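Local coordinates for dTDP-4-amino-4,6-dideoxyglucose formyltransferase (Shewanella sp. FDAARGOS_354, PDB 6V2T), which probably transfers a formyl group from a folate cofactor to the amino sugar of dTDP-4-amino-4,6-dideoxyglucose, a reaction linked to lipopolysaccharide O-antigen, at residues 34-39 and 72-77; 41-46 and 55-60; 157-162 and 190-195. One frame throughout, in Å; residues are numbered along the deposited sequence. Where two conformers were deposited one is given.

Interaction 1 (34-39 and 72-77); sequences PLVSFI and LGLTSI
Val36 presses its two methyls against Leu74 and lends one of them, CG1, to Leu72 as well. The contact lies in the alpha/beta formyltransferase fold, where it joins the first turns of helix 33-45 to the loop that leads from helix 67-70 into the outermost strand, 75-77. Val36 CG1 stands anti to its backbone N (chi1 170°), which places it where both leucines can reach it. With Leu74 the approach is tip to tip: Leu74 CD2 lies 4.0 Å from Val36 CG1 and 4.1 Å from Val36 CG2, against the fork of the valine, and Leu74 CD1 is likewise 4.0 Å from Val36 CG1, so both leucine methyls meet that branch. Leu72 arrives differently, the two side chains running alongside in opposite senses, with its CD1 4.0 Å from Val36 CG1. The interface is small, and its packing is wholly apolar. Between the two leucines sits Gly73, whose positive phi of 85° closes helix 67-70 in a Schellman motif; the leucines on either side of it both reach Val36. Val36 and Leu74 are the buried part of the contact. Val36 also packs on Ser30 of strand 24-30, and Leu74 on Tyr57 of strand 53-60, which ties the loop to the sheet beneath the helix. Leu72 and Ser37 form the partly exposed margin. Leu72 is stretched out, with CD1 anti to CA (chi2 179°), and the methyl that touches Val36 meets the serine too, through its methylene rather than its hydroxyl: Leu72 CD1 lies 4.1 Å from Ser37 CB.

Interaction 2 (41-46 and 55-60); sequences NLVAVN and FDYRYS
The beta-alpha-beta unit made of strand 24-30, helix 33-45 and strand 53-60 is closed here, where the last turn of the helix packs on the second strand. Val43 is the one helix residue that carries the contact, and it meets two aromatic side chains, Phe55 and Tyr57. Its CG2 methyl sits over a face of the Phe55 ring as a CH-pi contact, 3.8 Å from the ring centroid and 16° off the ring normal, shifted slightly toward the rim. The second methyl, CG1, anti to the backbone N, lies on the same side of the ring, out past its CD2-CE2 edge, 3.6 Å from Phe55 CD2. Both branches of the valine thus rest on one phenyl group. Tyr57 reaches in from two residues further along the strand, lying antiparallel beside the valine side chain, and its hydroxyl end does the touching: Tyr57 OH is 3.7 Å from Val43 CG2. At the end of the helix, Leu42 O is gripped twice by Asn46. The backbone N donates at 3.1 Å from Leu42 O, and the side-chain ND2 also lies 3.1 Å from Leu42 O with a nearly straight N-H...O angle of 167°. The ND2 bond folds the side chain back on the closing turn; the two donors come from opposite faces of the carbonyl plane. Around this surface contact, Phe55 also meets Phe50 edge-to-face and lies on Val26 and Ile28 of strand 24-30, while helix 171-194 flanks it.

Interaction 3 (157-162 and 190-195); sequences ILFQKE and LADLVF
Apolar contacts centre on Leu193, whose CD2 methyl touches both Leu158 and Phe159 where strand 157-163, outermost in the mixed sheet of the formyltransferase fold, meets the end of helix 171-194. The backbones of Leu158 and Phe159 are both paired with Ile145 of the antiparallel neighbour strand 141-147, a classic beta bulge, and Leu193 packs on the side chain of that same isoleucine. The bulge turns two consecutive side chains, those of Leu158 and Phe159, toward the helix. Leu158 brings its CD1 to 4.0 Å from Leu193 CD2. The CB of Leu193 does not point straight at the strand; with CG anti to the carbonyl carbon (chi1 -72°) the branch end swings closer, and CD2 does the touching.

Aromatic contacts belong to Phe159. Leu193 CD2 meets this ring at its edge, close to the ring plane, 3.8 Å from CE2 of Phe159 and 3.9 Å from its CD2.

Polar groups lie around the contact rather than across it. The carboxylate of Asp192 is turned to its own helix and the chain beyond: OD1 is hydrogen-bonded to Asn197 ND2, and OD2 to His189 ND1, a bond that would help fix the rotation of the imidazole stacked on Phe159. With its charged end so held, the aspartate offers Phe159 only its methylene, and Asp192 CB lies 4.1 Å from CZ of Phe159.

Overall arrangement
Interactions 1 and 2 share helix 33-45 and lie side by side, their centres about 7 Å apart; their strands 75-77 and 53-60 are sheet neighbours, with Thr75 O 3.0 Å from Tyr59 N, a probable hydrogen bond. Interaction 3 belongs to the far end of the same sheet, its centre about 16 Å from that of interaction 2 and about 20 Å from that of interaction 1. Helix 171-194 bridges the gap: Leu190 CD2 lies 3.9 Å from Val43 CG2, and Val194 CG2 lies 4.0 Å from Phe55 CZ. None of the three contacts reaches a ligand at these side chains: that of Val36 is about 9 Å from the bound dTDP-sugar, and that of Leu158 about 11 Å from the folic acid.

Interaction 1 (34-39 and 72-77)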
loop_
_atom_site.group_PDB
_atom_site.type_symbol
_atom_site.label_atom_id
_atom_site.label_comp_id
_atom_site.label_asym_id
_atom_site.label_seq_id
_atom_site.Cartn_x
_atom_site.Cartn_y
_atom_site.Cartn_z
ATOM N N PRO B 34 -15.247 -14.099 11.448
ATOM C CA PRO B 34 -16.080 -14.110 10.242
ATOM C C PRO B 34 -16.773 -15.462 9.979
ATOM O O PRO B 34 -17.969 -15.457 9.805
ATOM C CB PRO B 34 -15.095 -13.715 9.131
ATOM C CG PRO B 34 -14.076 -12.845 9.848
ATOM C CD PRO B 34 -13.920 -13.507 11.199
ATOM N N LEU B 35 -16.035 -16.581 10.002
ATOM C CA LEU B 35 -16.589 -17.961 9.852
ATOM C C LEU B 35 -17.614 -18.298 10.952
ATOM O O LEU B 35 -18.695 -18.743 10.601
ATOM C CB LEU B 35 -15.457 -19.001 9.880
ATOM C CG LEU B 35 -14.891 -19.405 8.522
ATOM C CD1 LEU B 35 -14.072 -20.689 8.650
ATOM C CD2 LEU B 35 -15.990 -19.574 7.474
ATOM N N VAL B 36 -17.242 -18.203 12.226
ATOM C CA VAL B 36 -18.127 -18.545 13.371
ATOM C C VAL B 36 -19.449 -17.796 13.198
ATOM O O VAL B 36 -20.522 -18.440 13.152
ATOM C CB VAL B 36 -17.478 -18.187 14.720
ATOM C CG1 VAL B 36 -18.481 -18.306 15.865
ATOM C CG2 VAL B 36 -16.267 -19.051 15.012
ATOM N N SER B 37 -19.365 -16.469 13.144
ATOM C CA SER B 37 -20.543 -15.584 13.008
ATOM C C SER B 37 -21.371 -16.051 11.797
ATOM O O SER B 37 -22.586 -16.225 11.943
ATOM C CB SER B 37 -20.118 -14.146 12.913
ATOM O OG SER B 37 -21.226 -13.332 12.591
ATOM N N PHE B 38 -20.735 -16.309 10.653
ATOM C CA PHE B 38 -21.422 -16.794 9.427
ATOM C C PHE B 38 -22.070 -18.165 9.672
ATOM O O PHE B 38 -23.209 -18.364 9.235
ATOM C CB PHE B 38 -20.449 -16.875 8.258
ATOM C CG PHE B 38 -21.082 -17.421 7.018
ATOM C CD1 PHE B 38 -20.911 -18.752 6.672
ATOM C CD2 PHE B 38 -21.890 -16.617 6.232
ATOM C CE1 PHE B 38 -21.503 -19.251 5.528
ATOM C CE2 PHE B 38 -22.491 -17.127 5.096
ATOM C CZ PHE B 38 -22.286 -18.443 4.745
ATOM N N ILE B 39 -21.398 -19.078 10.378
ATOM C CA ILE B 39 -21.920 -20.459 10.601
ATOM C C ILE B 39 -23.122 -20.374 11.552
ATOM O O ILE B 39 -24.178 -20.978 11.255
ATOM C CB ILE B 39 -20.822 -21.401 11.137
ATOM C CG1 ILE B 39 -19.804 -21.761 10.050
ATOM C CG2 ILE B 39 -21.437 -22.643 11.756
ATOM C CD1 ILE B 39 -18.561 -22.438 10.585
ATOM N N LEU B 72 -18.875 -13.216 21.124
ATOM C CA LEU B 72 -19.937 -14.068 20.523
ATOM C C LEU B 72 -20.356 -15.143 21.535
ATOM O O LEU B 72 -21.232 -15.952 21.205
ATOM C CB LEU B 72 -19.434 -14.677 19.211
ATOM C CG LEU B 72 -19.310 -13.703 18.041
ATOM C CD1 LEU B 72 -18.782 -14.407 16.798
ATOM C CD2 LEU B 72 -20.643 -13.033 17.739
ATOM N N GLY B 73 -19.762 -15.128 22.731
ATOM C CA GLY B 73 -20.101 -16.036 23.841
ATOM C C GLY B 73 -19.355 -17.357 23.737
ATOM O O GLY B 73 -19.761 -18.326 24.417
ATOM N N LEU B 74 -18.311 -17.420 22.904
ATOM C CA LEU B 74 -17.471 -18.638 22.789
ATOM C C LEU B 74 -16.593 -18.705 24.030
ATOM O O LEU B 74 -16.291 -17.653 24.626
ATOM C CB LEU B 74 -16.642 -18.632 21.500
ATOM C CG LEU B 74 -17.332 -19.251 20.285
ATOM C CD1 LEU B 74 -18.575 -18.470 19.896
ATOM C CD2 LEU B 74 -16.385 -19.358 19.103
ATOM N N THR B 75 -16.264 -19.921 24.432
ATOM C CA THR B 75 -15.289 -20.215 25.500
ATOM C C THR B 75 -14.151 -21.017 24.878
ATOM O O THR B 75 -14.282 -21.466 23.729
ATOM C CB THR B 75 -15.967 -20.930 26.671
ATOM O OG1 THR B 75 -16.662 -22.043 26.107
ATOM C CG2 THR B 75 -16.921 -20.028 27.424
ATOM N N SER B 76 -13.062 -21.153 25.612
ATOM C CA SER B 76 -11.834 -21.842 25.158
ATOM C C SER B 76 -12.062 -23.355 25.204
ATOM O O SER B 76 -12.867 -23.814 26.046
ATOM C CB SER B 76 -10.658 -21.447 25.999
ATOM O OG SER B 76 -9.472 -21.947 25.409
ATOM N N ILE B 77 -11.369 -24.092 24.333
ATOM C CA ILE B 77 -11.160 -25.561 24.494
ATOM C C ILE B 77 -9.714 -25.857 24.107
ATOM O O ILE B 77 -9.183 -25.107 23.262
ATOM C CB ILE B 77 -12.171 -26.388 23.677
ATOM C CG1 ILE B 77 -12.357 -27.789 24.266
ATOM C CG2 ILE B 77 -11.794 -26.429 22.200
ATOM C CD1 ILE B 77 -13.660 -28.456 23.864
#

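Interaction 2 (41-46 and 55-60)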
loop_
_atom_site.group_PDB
_atom_site.type_symbol
_atom_site.label_atom_id
_atom_site.label_comp_id
_atom_site.label_asym_id
_atom_site.label_seq_id
_atom_site.Cartn_x
_atom_site.Cartn_y
_atom_site.Cartn_z
ATOM N N ASN B 41 -25.256 -17.920 11.967
ATOM C CA ASN B 41 -26.375 -17.439 11.126
ATOM C C ASN B 41 -26.847 -18.586 10.222
ATOM O O ASN B 41 -28.056 -18.837 10.177
ATOM C CB ASN B 41 -25.997 -16.190 10.330
ATOM C CG ASN B 41 -27.202 -15.632 9.614
ATOM O OD1 ASN B 41 -28.181 -15.257 10.261
ATOM N ND2 ASN B 41 -27.164 -15.650 8.295
ATOM N N LEU B 42 -25.936 -19.288 9.549
ATOM C CA LEU B 42 -26.288 -20.367 8.579
ATOM C C LEU B 42 -27.145 -21.437 9.258
ATOM O O LEU B 42 -28.037 -22.016 8.581
ATOM C CB LEU B 42 -25.005 -21.015 8.055
ATOM C CG LEU B 42 -24.912 -21.205 6.552
ATOM C CD1 LEU B 42 -23.748 -22.135 6.222
ATOM C CD2 LEU B 42 -26.207 -21.718 5.953
ATOM N N VAL B 43 -26.862 -21.715 10.534
ATOM C CA VAL B 43 -27.567 -22.750 11.338
ATOM C C VAL B 43 -29.017 -22.284 11.539
ATOM O O VAL B 43 -29.932 -23.048 11.151
ATOM C CB VAL B 43 -26.806 -23.040 12.644
ATOM C CG1 VAL B 43 -27.666 -23.712 13.698
ATOM C CG2 VAL B 43 -25.550 -23.879 12.365
ATOM N N ALA B 44 -29.217 -21.051 12.030
ATOM C CA ALA B 44 -30.545 -20.385 12.108
ATOM C C ALA B 44 -31.313 -20.566 10.792
ATOM O O ALA B 44 -32.445 -21.039 10.858
ATOM C CB ALA B 44 -30.381 -18.923 12.455
ATOM N N VAL B 45 -30.724 -20.233 9.637
ATOM C CA VAL B 45 -31.417 -20.206 8.308
ATOM C C VAL B 45 -31.805 -21.630 7.859
ATOM O O VAL B 45 -32.776 -21.767 7.052
ATOM C CB VAL B 45 -30.552 -19.501 7.238
ATOM C CG1 VAL B 45 -30.990 -19.821 5.813
ATOM C CG2 VAL B 45 -30.514 -17.991 7.444
ATOM N N ASN B 46 -31.043 -22.647 8.284
ATOM C CA ASN B 46 -31.296 -24.084 7.983
ATOM C C ASN B 46 -31.982 -24.741 9.196
ATOM O O ASN B 46 -31.899 -25.979 9.297
ATOM C CB ASN B 46 -30.001 -24.860 7.669
ATOM C CG ASN B 46 -29.482 -24.715 6.253
ATOM O OD1 ASN B 46 -29.782 -25.538 5.390
ATOM N ND2 ASN B 46 -28.661 -23.704 6.008
ATOM N N PHE B 55 -25.526 -27.301 17.963
ATOM C CA PHE B 55 -24.166 -26.775 17.697
ATOM C C PHE B 55 -23.638 -26.023 18.915
ATOM O O PHE B 55 -24.304 -25.084 19.384
ATOM C CB PHE B 55 -24.228 -25.849 16.497
ATOM C CG PHE B 55 -24.618 -26.546 15.230
ATOM C CD1 PHE B 55 -23.656 -27.147 14.443
ATOM C CD2 PHE B 55 -25.939 -26.606 14.827
ATOM C CE1 PHE B 55 -24.015 -27.771 13.267
ATOM C CE2 PHE B 55 -26.295 -27.252 13.652
ATOM C CZ PHE B 55 -25.333 -27.828 12.876
ATOM N N ASP B 56 -22.492 -26.467 19.430
ATOM C CA ASP B 56 -21.675 -25.769 20.455
ATOM C C ASP B 56 -20.458 -25.154 19.764
ATOM O O ASP B 56 -19.984 -25.749 18.793
ATOM C CB ASP B 56 -21.216 -26.722 21.543
ATOM C CG ASP B 56 -22.364 -27.212 22.397
ATOM O OD1 ASP B 56 -23.436 -26.645 22.267
ATOM O OD2 ASP B 56 -22.156 -28.146 23.161
ATOM N N TYR B 57 -20.013 -23.985 20.212
ATOM C CA TYR B 57 -18.899 -23.236 19.582
ATOM C C TYR B 57 -17.807 -23.026 20.625
ATOM O O TYR B 57 -18.127 -22.654 21.760
ATOM C CB TYR B 57 -19.408 -21.923 18.990
ATOM C CG TYR B 57 -20.494 -22.083 17.963
ATOM C CD1 TYR B 57 -21.806 -22.325 18.338
ATOM C CD2 TYR B 57 -20.203 -22.042 16.608
ATOM C CE1 TYR B 57 -22.810 -22.478 17.394
ATOM C CE2 TYR B 57 -21.200 -22.174 15.654
ATOM C CZ TYR B 57 -22.506 -22.399 16.048
ATOM O OH TYR B 57 -23.474 -22.538 15.091
ATOM N N ARG B 58 -16.547 -23.250 20.242
ATOM C CA ARG B 58 -15.375 -23.034 21.124
ATOM C C ARG B 58 -14.223 -22.476 20.277
ATOM O O ARG B 58 -14.182 -22.753 19.036
ATOM C CB ARG B 58 -14.991 -24.342 21.823
ATOM C CG ARG B 58 -16.116 -24.999 22.613
ATOM C CD ARG B 58 -16.444 -24.293 23.919
ATOM N NE ARG B 58 -17.385 -25.052 24.728
ATOM C CZ ARG B 58 -18.698 -24.923 24.662
ATOM N NH1 ARG B 58 -19.478 -25.663 25.432
ATOM N NH2 ARG B 58 -19.231 -24.047 23.836
ATOM N N TYR B 59 -13.332 -21.705 20.897
ATOM C CA TYR B 59 -12.103 -21.202 20.232
ATOM C C TYR B 59 -10.923 -21.924 20.873
ATOM O O TYR B 59 -11.122 -22.624 21.880
ATOM C CB TYR B 59 -12.014 -19.678 20.295
ATOM C CG TYR B 59 -11.822 -19.150 21.690
ATOM C CD1 TYR B 59 -10.582 -19.202 22.297
ATOM C CD2 TYR B 59 -12.879 -18.613 22.409
ATOM C CE1 TYR B 59 -10.384 -18.734 23.584
ATOM C CE2 TYR B 59 -12.694 -18.120 23.691
ATOM C CZ TYR B 59 -11.443 -18.190 24.284
ATOM O OH TYR B 59 -11.236 -17.731 25.553
ATOM N N SER B 60 -9.744 -21.811 20.252
ATOM C CA SER B 60 -8.534 -22.576 20.638
ATOM C C SER B 60 -7.903 -21.894 21.853
ATOM O O SER B 60 -7.900 -20.655 21.896
ATOM C CB SER B 60 -7.523 -22.688 19.518
ATOM O OG SER B 60 -7.978 -23.526 18.469
#

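Interaction 3 (157-162 and 190-195)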
loop_
_atom_site.group_PDB
_atom_site.type_symbol
_atom_site.label_atom_id
_atom_site.label_comp_id
_atom_site.label_asym_id
_atom_site.label_seq_id
_atom_site.Cartn_x
_atom_site.Cartn_y
_atom_site.Cartn_z
ATOM N N ILE B 157 -10.976 -35.479 0.833
ATOM C CA ILE B 157 -11.728 -34.288 0.357
ATOM C C ILE B 157 -13.202 -34.672 0.272
ATOM O O ILE B 157 -13.521 -35.705 -0.365
ATOM C CB ILE B 157 -11.156 -33.788 -0.980
ATOM C CG1 ILE B 157 -9.679 -33.417 -0.814
ATOM C CG2 ILE B 157 -11.973 -32.623 -1.503
ATOM C CD1 ILE B 157 -9.008 -33.085 -2.093
ATOM N N LEU B 158 -14.054 -33.880 0.931
ATOM C CA LEU B 158 -15.532 -33.998 0.850
ATOM C C LEU B 158 -16.077 -33.038 -0.221
ATOM O O LEU B 158 -16.860 -33.476 -1.119
ATOM C CB LEU B 158 -16.087 -33.710 2.253
ATOM C CG LEU B 158 -15.522 -34.593 3.360
ATOM C CD1 LEU B 158 -16.281 -34.437 4.667
ATOM C CD2 LEU B 158 -15.554 -36.061 2.933
ATOM N N PHE B 159 -15.726 -31.762 -0.128
ATOM C CA PHE B 159 -16.127 -30.716 -1.094
ATOM C C PHE B 159 -14.944 -29.789 -1.280
ATOM O O PHE B 159 -14.246 -29.560 -0.275
ATOM C CB PHE B 159 -17.310 -29.910 -0.561
ATOM C CG PHE B 159 -18.509 -30.763 -0.266
ATOM C CD1 PHE B 159 -19.371 -31.163 -1.279
ATOM C CD2 PHE B 159 -18.756 -31.189 1.018
ATOM C CE1 PHE B 159 -20.471 -31.961 -0.992
ATOM C CE2 PHE B 159 -19.845 -32.005 1.296
ATOM C CZ PHE B 159 -20.711 -32.369 0.293
ATOM N N GLN B 160 -14.710 -29.278 -2.482
ATOM C CA GLN B 160 -13.698 -28.210 -2.647
ATOM C C GLN B 160 -14.030 -27.372 -3.879
ATOM O O GLN B 160 -14.669 -27.901 -4.824
ATOM C CB GLN B 160 -12.282 -28.795 -2.656
ATOM C CG GLN B 160 -11.874 -29.482 -3.934
ATOM C CD GLN B 160 -10.436 -29.971 -3.919
ATOM O OE1 GLN B 160 -10.028 -30.656 -4.844
ATOM N NE2 GLN B 160 -9.644 -29.625 -2.902
ATOM N N LYS B 161 -13.579 -26.120 -3.868
ATOM C CA LYS B 161 -13.745 -25.196 -5.011
ATOM C C LYS B 161 -12.522 -24.301 -5.140
ATOM O O LYS B 161 -12.111 -23.690 -4.151
ATOM C CB LYS B 161 -15.044 -24.402 -4.854
ATOM C CG LYS B 161 -15.382 -23.556 -6.088
ATOM C CD LYS B 161 -16.820 -23.057 -6.178
ATOM C CE LYS B 161 -17.659 -23.304 -4.932
ATOM N NZ LYS B 161 -18.980 -22.634 -4.976
ATOM N N GLU B 162 -11.950 -24.284 -6.333
ATOM C CA GLU B 162 -10.810 -23.443 -6.715
ATOM C C GLU B 162 -11.326 -22.014 -6.853
ATOM O O GLU B 162 -12.497 -21.824 -7.210
ATOM C CB GLU B 162 -10.193 -23.952 -8.002
ATOM C CG GLU B 162 -9.082 -23.055 -8.516
ATOM C CD GLU B 162 -8.191 -23.660 -9.576
ATOM O OE1 GLU B 162 -8.553 -24.724 -10.095
ATOM O OE2 GLU B 162 -7.098 -23.104 -9.830
ATOM N N LEU B 190 -23.301 -27.332 4.552
ATOM C CA LEU B 190 -23.177 -27.505 6.017
ATOM C C LEU B 190 -24.064 -28.691 6.447
ATOM O O LEU B 190 -23.564 -29.551 7.139
ATOM C CB LEU B 190 -23.538 -26.223 6.765
ATOM C CG LEU B 190 -23.524 -26.359 8.287
ATOM C CD1 LEU B 190 -22.131 -26.696 8.789
ATOM C CD2 LEU B 190 -24.047 -25.108 8.968
ATOM N N ALA B 191 -25.344 -28.741 6.040
ATOM C CA ALA B 191 -26.272 -29.844 6.386
ATOM C C ALA B 191 -25.669 -31.170 5.903
ATOM O O ALA B 191 -25.674 -32.137 6.684
ATOM C CB ALA B 191 -27.642 -29.622 5.765
ATOM N N ASP B 192 -25.187 -31.181 4.663
ATOM C CA ASP B 192 -24.576 -32.353 3.992
ATOM C C ASP B 192 -23.434 -32.893 4.858
ATOM O O ASP B 192 -23.378 -34.114 5.029
ATOM C CB ASP B 192 -24.051 -32.007 2.604
ATOM C CG ASP B 192 -25.116 -31.808 1.546
ATOM O OD1 ASP B 192 -26.233 -32.305 1.740
ATOM O OD2 ASP B 192 -24.793 -31.175 0.522
ATOM N N LEU B 193 -22.581 -32.012 5.382
ATOM C CA LEU B 193 -21.417 -32.374 6.240
ATOM C C LEU B 193 -21.917 -33.036 7.509
ATOM O O LEU B 193 -21.415 -34.123 7.914
ATOM C CB LEU B 193 -20.642 -31.113 6.651
ATOM C CG LEU B 193 -19.833 -30.456 5.551
ATOM C CD1 LEU B 193 -19.075 -29.244 6.106
ATOM C CD2 LEU B 193 -18.897 -31.480 4.914
ATOM N N VAL B 194 -22.858 -32.368 8.158
ATOM C CA VAL B 194 -23.442 -32.863 9.422
ATOM C C VAL B 194 -24.035 -34.264 9.210
ATOM O O VAL B 194 -23.795 -35.086 10.095
ATOM C CB VAL B 194 -24.488 -31.882 9.982
ATOM C CG1 VAL B 194 -25.173 -32.476 11.191
ATOM C CG2 VAL B 194 -23.881 -30.524 10.303
ATOM N N PHE B 195 -24.757 -34.521 8.103
ATOM C CA PHE B 195 -25.580 -35.757 7.901
ATOM C C PHE B 195 -24.852 -36.764 6.994
ATOM O O PHE B 195 -25.484 -37.739 6.562
ATOM C CB PHE B 195 -26.967 -35.398 7.339
ATOM C CG PHE B 195 -27.773 -34.532 8.270
ATOM C CD1 PHE B 195 -27.867 -34.839 9.615
ATOM C CD2 PHE B 195 -28.392 -33.376 7.808
ATOM C CE1 PHE B 195 -28.585 -34.032 10.487
ATOM C CE2 PHE B 195 -29.080 -32.552 8.683
ATOM C CZ PHE B 195 -29.193 -32.885 10.013
#